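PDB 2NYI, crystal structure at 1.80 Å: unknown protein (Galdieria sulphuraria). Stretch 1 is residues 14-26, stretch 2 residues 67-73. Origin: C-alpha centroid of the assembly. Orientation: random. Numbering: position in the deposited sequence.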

# COMPACT_ATOMS: atom_id res chain seq x y z
N ASP A 14 1.84 -10.24 -8.67
CA ASP A 14 3.21 -9.84 -8.32
C ASP A 14 4.27 -10.64 -9.07
O ASP A 14 4.13 -11.87 -9.32
CB ASP A 14 3.43 -9.94 -6.82
CG ASP A 14 4.69 -9.23 -6.36
OD1 ASP A 14 5.04 -8.18 -6.95
OD2 ASP A 14 5.34 -9.72 -5.42
N ARG A 15 5.34 -9.94 -9.41
CA ARG A 15 6.54 -10.57 -9.99
C ARG A 15 7.68 -9.58 -9.83
O ARG A 15 7.46 -8.39 -9.58
CB ARG A 15 6.31 -10.90 -11.47
CG ARG A 15 6.01 -9.68 -12.35
CD ARG A 15 6.40 -9.89 -13.79
NE ARG A 15 5.96 -8.78 -14.64
CZ ARG A 15 6.65 -7.67 -14.90
NH1 ARG A 15 7.85 -7.47 -14.36
NH2 ARG A 15 6.12 -6.75 -15.70
N VAL A 16 8.92 -10.06 -9.97
CA VAL A 16 10.07 -9.18 -9.90
C VAL A 16 10.00 -8.22 -11.10
O VAL A 16 9.61 -8.63 -12.20
CB VAL A 16 11.39 -9.98 -9.88
CG1 VAL A 16 12.59 -9.08 -10.12
CG2 VAL A 16 11.54 -10.71 -8.54
N GLY A 17 10.33 -6.96 -10.86
CA GLY A 17 10.53 -6.02 -11.96
C GLY A 17 9.35 -5.15 -12.34
O GLY A 17 9.42 -4.43 -13.32
N ILE A 18 8.25 -5.24 -11.60
CA ILE A 18 7.06 -4.40 -11.93
C ILE A 18 7.36 -2.91 -11.75
O ILE A 18 7.18 -2.11 -12.69
CB ILE A 18 5.80 -4.79 -11.10
CG1 ILE A 18 5.42 -6.23 -11.37
CG2 ILE A 18 4.57 -3.83 -11.46
CD1 ILE A 18 4.40 -6.78 -10.34
N VAL A 19 7.86 -2.55 -10.57
CA VAL A 19 8.19 -1.15 -10.31
C VAL A 19 9.23 -0.70 -11.33
O VAL A 19 9.17 0.44 -11.83
CB VAL A 19 8.67 -0.88 -8.88
CG1 VAL A 19 8.91 0.63 -8.71
CG2 VAL A 19 7.60 -1.36 -7.83
N HIS A 20 10.22 -1.56 -11.62
CA HIS A 20 11.20 -1.16 -12.62
C HIS A 20 10.59 -0.88 -14.00
O HIS A 20 10.90 0.14 -14.64
CB HIS A 20 12.36 -2.13 -12.73
CG HIS A 20 13.35 -1.72 -13.78
ND1 HIS A 20 13.52 -2.41 -14.95
CD2 HIS A 20 14.12 -0.61 -13.88
CE1 HIS A 20 14.41 -1.79 -15.71
NE2 HIS A 20 14.79 -0.69 -15.08
N ASP A 21 9.74 -1.79 -14.47
CA ASP A 21 9.11 -1.66 -15.79
C ASP A 21 8.28 -0.39 -15.87
O ASP A 21 8.33 0.34 -16.86
CB ASP A 21 8.26 -2.89 -16.12
CG ASP A 21 9.10 -4.13 -16.40
OD1 ASP A 21 10.33 -4.01 -16.60
OD2 ASP A 21 8.53 -5.23 -16.42
N PHE A 22 7.53 -0.14 -14.79
CA PHE A 22 6.72 1.08 -14.62
C PHE A 22 7.59 2.35 -14.74
O PHE A 22 7.29 3.28 -15.51
CB PHE A 22 6.03 1.02 -13.24
CG PHE A 22 5.16 2.20 -12.94
CD1 PHE A 22 3.79 2.15 -13.17
CD2 PHE A 22 5.71 3.37 -12.40
CE1 PHE A 22 2.98 3.26 -12.87
CE2 PHE A 22 4.90 4.47 -12.11
CZ PHE A 22 3.54 4.41 -12.35
N SER A 23 8.68 2.35 -13.97
CA SER A 23 9.59 3.51 -13.87
C SER A 23 10.32 3.74 -15.18
O SER A 23 10.51 4.89 -15.61
CB SER A 23 10.60 3.25 -12.75
OG SER A 23 9.91 3.13 -11.51
N TRP A 24 10.75 2.65 -15.81
CA TRP A 24 11.39 2.74 -17.11
C TRP A 24 10.44 3.41 -18.12
O TRP A 24 10.85 4.30 -18.88
CB TRP A 24 11.84 1.36 -17.60
CG TRP A 24 12.59 1.46 -18.87
CD1 TRP A 24 13.94 1.60 -19.01
CD2 TRP A 24 12.03 1.52 -20.19
NE1 TRP A 24 14.26 1.71 -20.35
CE2 TRP A 24 13.11 1.65 -21.09
CE3 TRP A 24 10.73 1.44 -20.70
CZ2 TRP A 24 12.93 1.73 -22.48
CZ3 TRP A 24 10.54 1.52 -22.09
CH2 TRP A 24 11.64 1.66 -22.95
N ALA A 25 9.18 2.98 -18.11
CA ALA A 25 8.19 3.48 -19.07
C ALA A 25 7.97 4.98 -18.93
O ALA A 25 7.90 5.69 -19.93
CB ALA A 25 6.86 2.72 -18.93
N LEU A 26 7.84 5.45 -17.69
CA LEU A 26 7.65 6.88 -17.40
C LEU A 26 8.88 7.69 -17.78
O LEU A 26 8.76 8.78 -18.34
CB LEU A 26 7.35 7.09 -15.92
CG LEU A 26 6.03 6.54 -15.39
CD1 LEU A 26 5.73 7.15 -14.00
CD2 LEU A 26 4.90 6.82 -16.35
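Stretch 2 (67-73) SALPGFQ

Stretch 2 enters as the last two residues of a helix that begins earlier in the chain, Ser67 and Ala68, and then leaves helical geometry at Leu69, where phi/psi are -131/62. A type II beta turn from Leu69 to Phe72 follows, closed by a backbone hydrogen bond from Phe72 N to Leu69 O at 3.2 Å. Gly71 occupies the third position of this turn with a positive phi of 89°, at which a CB would be jammed against the carbonyl oxygen of Pro70. Stretch 1 has a similar plan in the reverse order: a type II turn from Arg15 to Ile18 leads through the N-cap residue Gly17 into the helix that starts at Ile18. The backbones come nearest at Asp21 and Ala68, whose CA atoms are 5.9 Å apart. From there stretch 2 heads partly back against the helix direction while its backbone moves away, and the side chain of Phe72 reaches back to Ile18 and Arg15, so that Ala68 lies by Asp21 and Ala25, Leu69 by Ile18, Asp21 and Phe22, and Phe72 by Ile18 and Arg15.

The contact is chiefly apolar and buries 348 Å² in total. The small side chains of Ala25 and Ala68 both point toward the opposing stretch and meet CB to CB at 3.6 Å, while Ala68 CB also packs 3.7 Å from Asp21 O. Leu69 has the largest covered area. Its CA-to-CB bond points sideways, but the m,t rotamer brings the end of the side chain nearer to the helix: Leu69 CD2 lies 3.6 Å from Asp21 CB and 4.1 Å from Ile18 CG2, and Leu69 CD1 approaches the edge of the Phe22 ring, 4.1 Å from Phe22 CD1. At the end of the turn, the CA-to-CB bond of Phe72 points toward stretch 1, and Ile18 CD1 meets its ring edge at 3.5 Å from Phe72 CZ.

Polar interactions act mainly within stretch 1. Arg15 forms a salt bridge with Asp21, Arg15 NH2 to Asp21 OD2 at 2.9 Å, supplemented by a weak hydrogen bond from Arg15 NH1 to Asp21 OD2 at 3.1 Å; Arg15 NH1 also donates to Val16 O at 3.0 Å. The bonds to Asp21 tie the guanidinium to the first turn of the helix, and that to Val16 O to the loop before it; the group lies beside stretch 2, with Arg15 NH2 3.7 Å from Leu69 CD2 and 4.1 Å from Phe72 CE2.

No direct hydrogen bond joins the two stretches. A water instead bridges them: it accepts from Arg15 NH2, its oxygen 3.0 Å away, and donates to Pro70 O, at 3.3 Å, which links the arginine to the backbone of the second turn.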

# COMPACT_ATOMS: atom_id res chain seq x y z
N SER A 67 1.92 -0.78 -22.48
CA SER A 67 2.98 -1.45 -23.26
C SER A 67 4.01 -2.13 -22.35
O SER A 67 4.42 -3.26 -22.62
CB SER A 67 3.68 -0.46 -24.21
OG SER A 67 4.79 -1.08 -24.88
N ALA A 68 4.40 -1.43 -21.28
CA ALA A 68 5.43 -1.90 -20.34
C ALA A 68 4.92 -3.00 -19.41
O ALA A 68 5.71 -3.84 -18.96
CB ALA A 68 5.96 -0.73 -19.50
N LEU A 69 3.62 -2.99 -19.14
CA LEU A 69 2.98 -3.86 -18.13
C LEU A 69 1.76 -4.55 -18.72
O LEU A 69 0.63 -4.37 -18.25
CB LEU A 69 2.58 -3.04 -16.89
CG LEU A 69 3.71 -2.36 -16.10
CD1 LEU A 69 3.14 -1.47 -15.00
CD2 LEU A 69 4.69 -3.38 -15.54
N PRO A 70 1.97 -5.38 -19.76
CA PRO A 70 0.82 -6.02 -20.38
C PRO A 70 0.11 -6.94 -19.38
O PRO A 70 0.76 -7.53 -18.52
CB PRO A 70 1.43 -6.80 -21.56
CG PRO A 70 2.86 -6.93 -21.26
CD PRO A 70 3.25 -5.75 -20.41
N GLY A 71 -1.22 -7.01 -19.44
CA GLY A 71 -1.95 -7.82 -18.46
C GLY A 71 -2.36 -7.11 -17.17
O GLY A 71 -3.33 -7.52 -16.53
N PHE A 72 -1.63 -6.05 -16.80
CA PHE A 72 -1.92 -5.28 -15.58
C PHE A 72 -3.14 -4.41 -15.76
O PHE A 72 -3.45 -3.98 -16.87
CB PHE A 72 -0.71 -4.45 -15.13
CG PHE A 72 0.33 -5.27 -14.43
CD1 PHE A 72 0.42 -5.28 -13.05
CD2 PHE A 72 1.20 -6.08 -15.16
CE1 PHE A 72 1.37 -6.07 -12.40
CE2 PHE A 72 2.16 -6.88 -14.52
CZ PHE A 72 2.23 -6.88 -13.13
N GLN A 73 -3.87 -4.22 -14.67
CA GLN A 73 -5.02 -3.32 -14.63
C GLN A 73 -4.48 -1.93 -14.29
O GLN A 73 -3.99 -1.71 -13.17
CB GLN A 73 -5.98 -3.82 -13.54
CG GLN A 73 -7.11 -2.89 -13.13
CD GLN A 73 -7.92 -3.47 -11.97
OE1 GLN A 73 -8.69 -4.42 -12.16
NE2 GLN A 73 -7.75 -2.90 -10.75
O HOH W 1 3.87 -7.58 -17.57